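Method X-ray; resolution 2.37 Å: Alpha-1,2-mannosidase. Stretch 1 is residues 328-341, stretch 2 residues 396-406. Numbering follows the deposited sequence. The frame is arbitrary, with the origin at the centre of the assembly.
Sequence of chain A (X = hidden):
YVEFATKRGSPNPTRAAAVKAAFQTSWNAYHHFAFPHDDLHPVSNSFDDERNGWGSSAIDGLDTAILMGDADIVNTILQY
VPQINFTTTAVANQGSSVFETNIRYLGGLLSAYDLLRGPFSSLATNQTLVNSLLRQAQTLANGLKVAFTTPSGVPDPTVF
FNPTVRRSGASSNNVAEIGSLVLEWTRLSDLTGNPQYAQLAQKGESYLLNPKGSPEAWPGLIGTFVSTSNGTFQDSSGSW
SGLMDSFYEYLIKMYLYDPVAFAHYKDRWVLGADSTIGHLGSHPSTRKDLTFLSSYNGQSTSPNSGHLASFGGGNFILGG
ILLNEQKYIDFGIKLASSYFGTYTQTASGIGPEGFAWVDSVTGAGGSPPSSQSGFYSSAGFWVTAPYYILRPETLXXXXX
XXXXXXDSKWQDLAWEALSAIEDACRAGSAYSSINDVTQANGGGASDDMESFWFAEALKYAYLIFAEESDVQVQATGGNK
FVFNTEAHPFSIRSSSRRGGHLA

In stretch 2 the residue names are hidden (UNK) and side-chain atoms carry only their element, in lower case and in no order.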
# COMPACT_ATOMS: atom_id res chain seq x y z
N TYR A 328 -17.49 11.76 -0.39
CA TYR A 328 -16.20 11.07 -0.29
C TYR A 328 -15.73 10.63 -1.67
O TYR A 328 -14.53 10.65 -1.96
CB TYR A 328 -16.31 9.86 0.66
CG TYR A 328 -16.69 10.26 2.08
CD1 TYR A 328 -17.62 9.52 2.81
CD2 TYR A 328 -16.15 11.40 2.67
CE1 TYR A 328 -18.01 9.91 4.10
CE2 TYR A 328 -16.53 11.81 3.95
CZ TYR A 328 -17.47 11.06 4.65
OH TYR A 328 -17.86 11.47 5.91
N ILE A 329 -16.67 10.24 -2.53
CA ILE A 329 -16.30 9.84 -3.87
C ILE A 329 -15.78 11.06 -4.64
O ILE A 329 -14.71 11.00 -5.25
CB ILE A 329 -17.49 9.21 -4.62
CG1 ILE A 329 -17.93 7.92 -3.91
CG2 ILE A 329 -17.11 8.95 -6.07
CD1 ILE A 329 -19.13 7.22 -4.53
N ASP A 330 -16.51 12.18 -4.59
CA ASP A 330 -16.07 13.39 -5.28
C ASP A 330 -14.69 13.83 -4.82
O ASP A 330 -13.84 14.19 -5.65
CB ASP A 330 -17.04 14.56 -5.04
CG ASP A 330 -18.41 14.32 -5.62
OD1 ASP A 330 -18.55 13.45 -6.51
OD2 ASP A 330 -19.36 15.01 -5.18
N PHE A 331 -14.48 13.84 -3.51
CA PHE A 331 -13.20 14.25 -2.96
C PHE A 331 -12.10 13.30 -3.41
O PHE A 331 -11.01 13.73 -3.78
CB PHE A 331 -13.27 14.33 -1.43
CG PHE A 331 -12.05 14.94 -0.80
CD1 PHE A 331 -11.10 14.14 -0.17
CD2 PHE A 331 -11.81 16.30 -0.89
CE1 PHE A 331 -9.94 14.69 0.35
CE2 PHE A 331 -10.65 16.87 -0.36
CZ PHE A 331 -9.71 16.06 0.26
N GLY A 332 -12.39 12.00 -3.41
CA GLY A 332 -11.41 11.02 -3.85
C GLY A 332 -11.04 11.20 -5.32
O GLY A 332 -9.87 11.07 -5.69
N ILE A 333 -12.03 11.49 -6.16
CA ILE A 333 -11.81 11.70 -7.59
C ILE A 333 -10.88 12.89 -7.81
O ILE A 333 -9.98 12.87 -8.66
CB ILE A 333 -13.14 11.97 -8.35
CG1 ILE A 333 -14.01 10.70 -8.36
CG2 ILE A 333 -12.87 12.41 -9.77
CD1 ILE A 333 -13.33 9.50 -8.98
N LYS A 334 -11.10 13.95 -7.03
CA LYS A 334 -10.30 15.16 -7.11
C LYS A 334 -8.86 14.84 -6.71
O LYS A 334 -7.91 15.34 -7.31
CB LYS A 334 -10.89 16.24 -6.20
CG LYS A 334 -10.08 17.53 -6.11
CD LYS A 334 -9.85 18.12 -7.49
CE LYS A 334 -8.85 19.27 -7.46
NZ LYS A 334 -9.44 20.55 -6.99
N LEU A 335 -8.72 14.00 -5.70
CA LEU A 335 -7.41 13.61 -5.20
C LEU A 335 -6.64 12.79 -6.23
O LEU A 335 -5.47 13.05 -6.51
CB LEU A 335 -7.57 12.81 -3.91
CG LEU A 335 -6.96 13.34 -2.60
CD1 LEU A 335 -7.15 14.85 -2.48
CD2 LEU A 335 -7.62 12.61 -1.44
N ALA A 336 -7.31 11.80 -6.80
CA ALA A 336 -6.69 10.95 -7.80
C ALA A 336 -6.21 11.80 -8.97
O ALA A 336 -5.10 11.64 -9.47
CB ALA A 336 -7.69 9.91 -8.28
N SER A 337 -7.06 12.74 -9.38
CA SER A 337 -6.77 13.64 -10.48
C SER A 337 -5.62 14.58 -10.18
O SER A 337 -4.72 14.77 -11.00
CB SER A 337 -8.02 14.46 -10.81
OG SER A 337 -7.74 15.44 -11.78
N SER A 338 -5.64 15.18 -8.99
CA SER A 338 -4.59 16.12 -8.62
C SER A 338 -3.22 15.47 -8.54
O SER A 338 -2.24 16.02 -9.04
CB SER A 338 -4.93 16.78 -7.28
OG SER A 338 -5.94 17.75 -7.45
N TYR A 339 -3.16 14.30 -7.91
CA TYR A 339 -1.90 13.59 -7.78
C TYR A 339 -1.40 13.07 -9.13
O TYR A 339 -0.20 12.90 -9.33
CB TYR A 339 -2.05 12.48 -6.74
CG TYR A 339 -1.89 12.99 -5.32
CD1 TYR A 339 -0.64 13.06 -4.73
CD2 TYR A 339 -2.99 13.46 -4.59
CE1 TYR A 339 -0.46 13.58 -3.46
CE2 TYR A 339 -2.83 13.99 -3.31
CZ TYR A 339 -1.55 14.05 -2.75
OH TYR A 339 -1.36 14.57 -1.50
N PHE A 340 -2.32 12.83 -10.06
CA PHE A 340 -1.88 12.38 -11.37
C PHE A 340 -1.20 13.55 -12.09
O PHE A 340 -0.35 13.35 -12.94
CB PHE A 340 -3.05 11.89 -12.22
CG PHE A 340 -2.64 11.50 -13.61
CD1 PHE A 340 -1.94 10.32 -13.85
CD2 PHE A 340 -2.90 12.35 -14.68
CE1 PHE A 340 -1.50 10.00 -15.13
CE2 PHE A 340 -2.46 12.04 -15.96
CZ PHE A 340 -1.76 10.86 -16.19
N GLY A 341 -1.59 14.77 -11.71
CA GLY A 341 -1.00 15.96 -12.30
C GLY A 341 0.49 16.08 -12.00
O GLY A 341 1.20 16.82 -12.68
N UNK A 396 -3.02 3.00 -8.10
CA UNK A 396 -4.03 2.50 -7.19
C UNK A 396 -5.23 3.44 -7.20
O UNK A 396 -6.36 3.01 -7.43
c UNK A 396 -3.47 2.41 -5.76
c UNK A 396 -4.41 1.81 -4.72
o UNK A 396 -4.46 1.66 -2.32
c UNK A 396 -3.75 1.74 -3.35
o UNK A 396 -2.50 1.74 -3.31
N UNK A 397 -4.99 4.72 -6.97
CA UNK A 397 -6.08 5.67 -6.95
C UNK A 397 -6.81 5.80 -8.28
O UNK A 397 -8.04 5.91 -8.31
o UNK A 397 -5.27 6.95 -5.08
c UNK A 397 -5.60 7.04 -6.46
N UNK A 398 -6.07 5.76 -9.39
CA UNK A 398 -6.68 5.84 -10.70
C UNK A 398 -7.60 4.63 -10.87
O UNK A 398 -8.70 4.75 -11.40
c UNK A 398 -5.59 8.30 -12.28
c UNK A 398 -3.57 6.89 -12.78
c UNK A 398 -5.61 5.85 -11.79
c UNK A 398 -4.74 7.11 -11.83
N UNK A 399 -7.13 3.48 -10.41
CA UNK A 399 -7.93 2.27 -10.51
C UNK A 399 -9.28 2.45 -9.81
O UNK A 399 -10.33 2.19 -10.42
c UNK A 399 -8.01 -0.16 -9.72
c UNK A 399 -8.46 -0.92 -10.80
c UNK A 399 -9.21 -1.65 -8.24
c UNK A 399 -7.16 1.07 -9.93
c UNK A 399 -9.65 -2.38 -9.33
o UNK A 399 -10.48 -3.47 -9.11
c UNK A 399 -9.28 -2.03 -10.61
c UNK A 399 -8.39 -0.55 -8.44
N UNK A 400 -9.27 2.89 -8.56
CA UNK A 400 -10.53 3.11 -7.83
C UNK A 400 -11.43 4.11 -8.55
O UNK A 400 -12.65 3.91 -8.62
c UNK A 400 -8.22 1.24 -4.25
c UNK A 400 -10.89 1.88 -4.66
c UNK A 400 -8.57 2.20 -5.19
c UNK A 400 -9.91 2.54 -5.41
c UNK A 400 -10.55 0.91 -3.71
o UNK A 400 -8.85 -0.33 -2.57
c UNK A 400 -9.21 0.60 -3.52
c UNK A 400 -10.28 3.61 -6.41
N UNK A 401 -10.83 5.19 -9.07
CA UNK A 401 -11.58 6.22 -9.78
C UNK A 401 -12.37 5.61 -10.95
O UNK A 401 -13.55 5.93 -11.16
c UNK A 401 -10.64 7.31 -10.29
N UNK A 402 -11.72 4.71 -11.68
CA UNK A 402 -12.36 4.04 -12.81
C UNK A 402 -13.47 3.08 -12.34
O UNK A 402 -14.57 3.09 -12.88
c UNK A 402 -12.12 1.08 -14.65
c UNK A 402 -11.97 2.46 -14.75
c UNK A 402 -12.53 3.10 -15.86
c UNK A 402 -12.83 0.36 -15.60
c UNK A 402 -13.24 2.39 -16.83
c UNK A 402 -11.33 3.26 -13.65
c UNK A 402 -13.39 1.02 -16.68
o UNK A 402 -14.13 0.32 -17.60
N UNK A 403 -13.18 2.27 -11.32
CA UNK A 403 -14.17 1.32 -10.80
C UNK A 403 -15.43 2.00 -10.27
O UNK A 403 -16.50 1.39 -10.27
c UNK A 403 -13.57 0.46 -9.68
c UNK A 403 -12.80 -1.39 -11.22
n UNK A 403 -14.24 -3.09 -12.97
c UNK A 403 -12.41 -0.43 -10.10
c UNK A 403 -14.73 -2.83 -11.76
n UNK A 403 -15.89 -3.35 -11.40
n UNK A 403 -14.07 -2.04 -10.92
N UNK A 404 -15.30 3.24 -9.80
CA UNK A 404 -16.47 3.95 -9.28
C UNK A 404 -17.20 4.78 -10.34
O UNK A 404 -18.39 5.02 -10.20
c UNK A 404 -15.49 6.18 -8.54
c UNK A 404 -17.36 5.13 -7.25
c UNK A 404 -16.11 4.87 -8.07
N UNK A 405 -16.51 5.20 -11.40
CA UNK A 405 -17.17 6.01 -12.45
C UNK A 405 -17.51 5.25 -13.74
O UNK A 405 -18.52 5.53 -14.38
o UNK A 405 -15.13 6.76 -13.56
c UNK A 405 -16.32 7.23 -12.90
c UNK A 405 -15.95 8.10 -11.72
N UNK A 406 -16.65 4.32 -14.13
CA UNK A 406 -16.88 3.60 -15.36
C UNK A 406 -16.45 4.46 -16.54
O UNK A 406 -16.73 4.14 -17.69

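Position 396 carries three carbons in a row, the third bearing two oxygens, and lies out of reach of stretch 1: a carboxylate separated from the CA by two methylenes, hence Glu396. Position 397 has one carbon and one oxygen, and the carbon, its CB, lies 4.0 Å from CB of Ala336: this is Ser397. Its CA-to-CB bond points toward stretch 1. The CA atoms of Ser397 and Ala336 are just 5.4 Å apart, a spacing that small side chains readily accommodate; the hydroxyl is hydrogen-bonded elsewhere in the structure.

At position 398 four carbons fork at the second, and one terminal carbon lies 3.9 Å from CD1 of Phe340, obliquely to the ring. The pattern is that of leucine, and the touching atom is CD1 of Leu398. The side chain sets off sideways, but with chi1 m and chi2 t its end comes nearer. A branched aliphatic chain thus reaches an aromatic neighbour that its CB alone would not.

Positions 399 and 400 each show one carbon followed by a six-carbon ring bearing an oxygen, and neither touches stretch 1: Tyr399 and Tyr400. Tyr399 is out of reach, and the end of Tyr400 leads away.

Position 401 has a single carbon, its CB, 3.7 Å from CD1 of Ile333 and 4.4 Å from CB of Ala336, so it is Ala401. This methyl points toward stretch 1. Being short, it lets the end of Ile333, its CD1, pack against the methyl.

Position 402 repeats the ring of six carbons with one oxygen, giving Tyr402, directed away from stretch 1. At position 403 three carbons lead to a nitrogen and then a carbon with two more nitrogens, a guanidinium: Arg403, satisfied by hydrogen bonds elsewhere in the structure.

At position 404 one carbon carries two others; one terminal carbon is 3.9 Å from CD1 of Ile329, and the other is 4.0 Å from CD1 of Ile333. This is Val404, the two atoms being CG2 and CG1 respectively. It points toward stretch 1 and packs against both isoleucines.

At position 405 one carbon carries an oxygen and a carbon, and that terminal carbon lies 4.0 Å from CD1 of Ile333: this is Thr405. Its OG1 donates to Ala401 O at 3.0 Å, so the polar arm is occupied within its own helix. Position 406 has no side-chain atoms. Gly406 leaves the helix with phi 79°, where a CB would jam against the preceding carbonyl oxygen.

The helices cross at -139°, their axes approaching to 9.1 Å. No hydrogen bond links them; apolar packing dominates, with small residues at the close approach and larger side chains reaching across on both sides of it.

Stretch 2 396-406: ESLYYAYRVTG
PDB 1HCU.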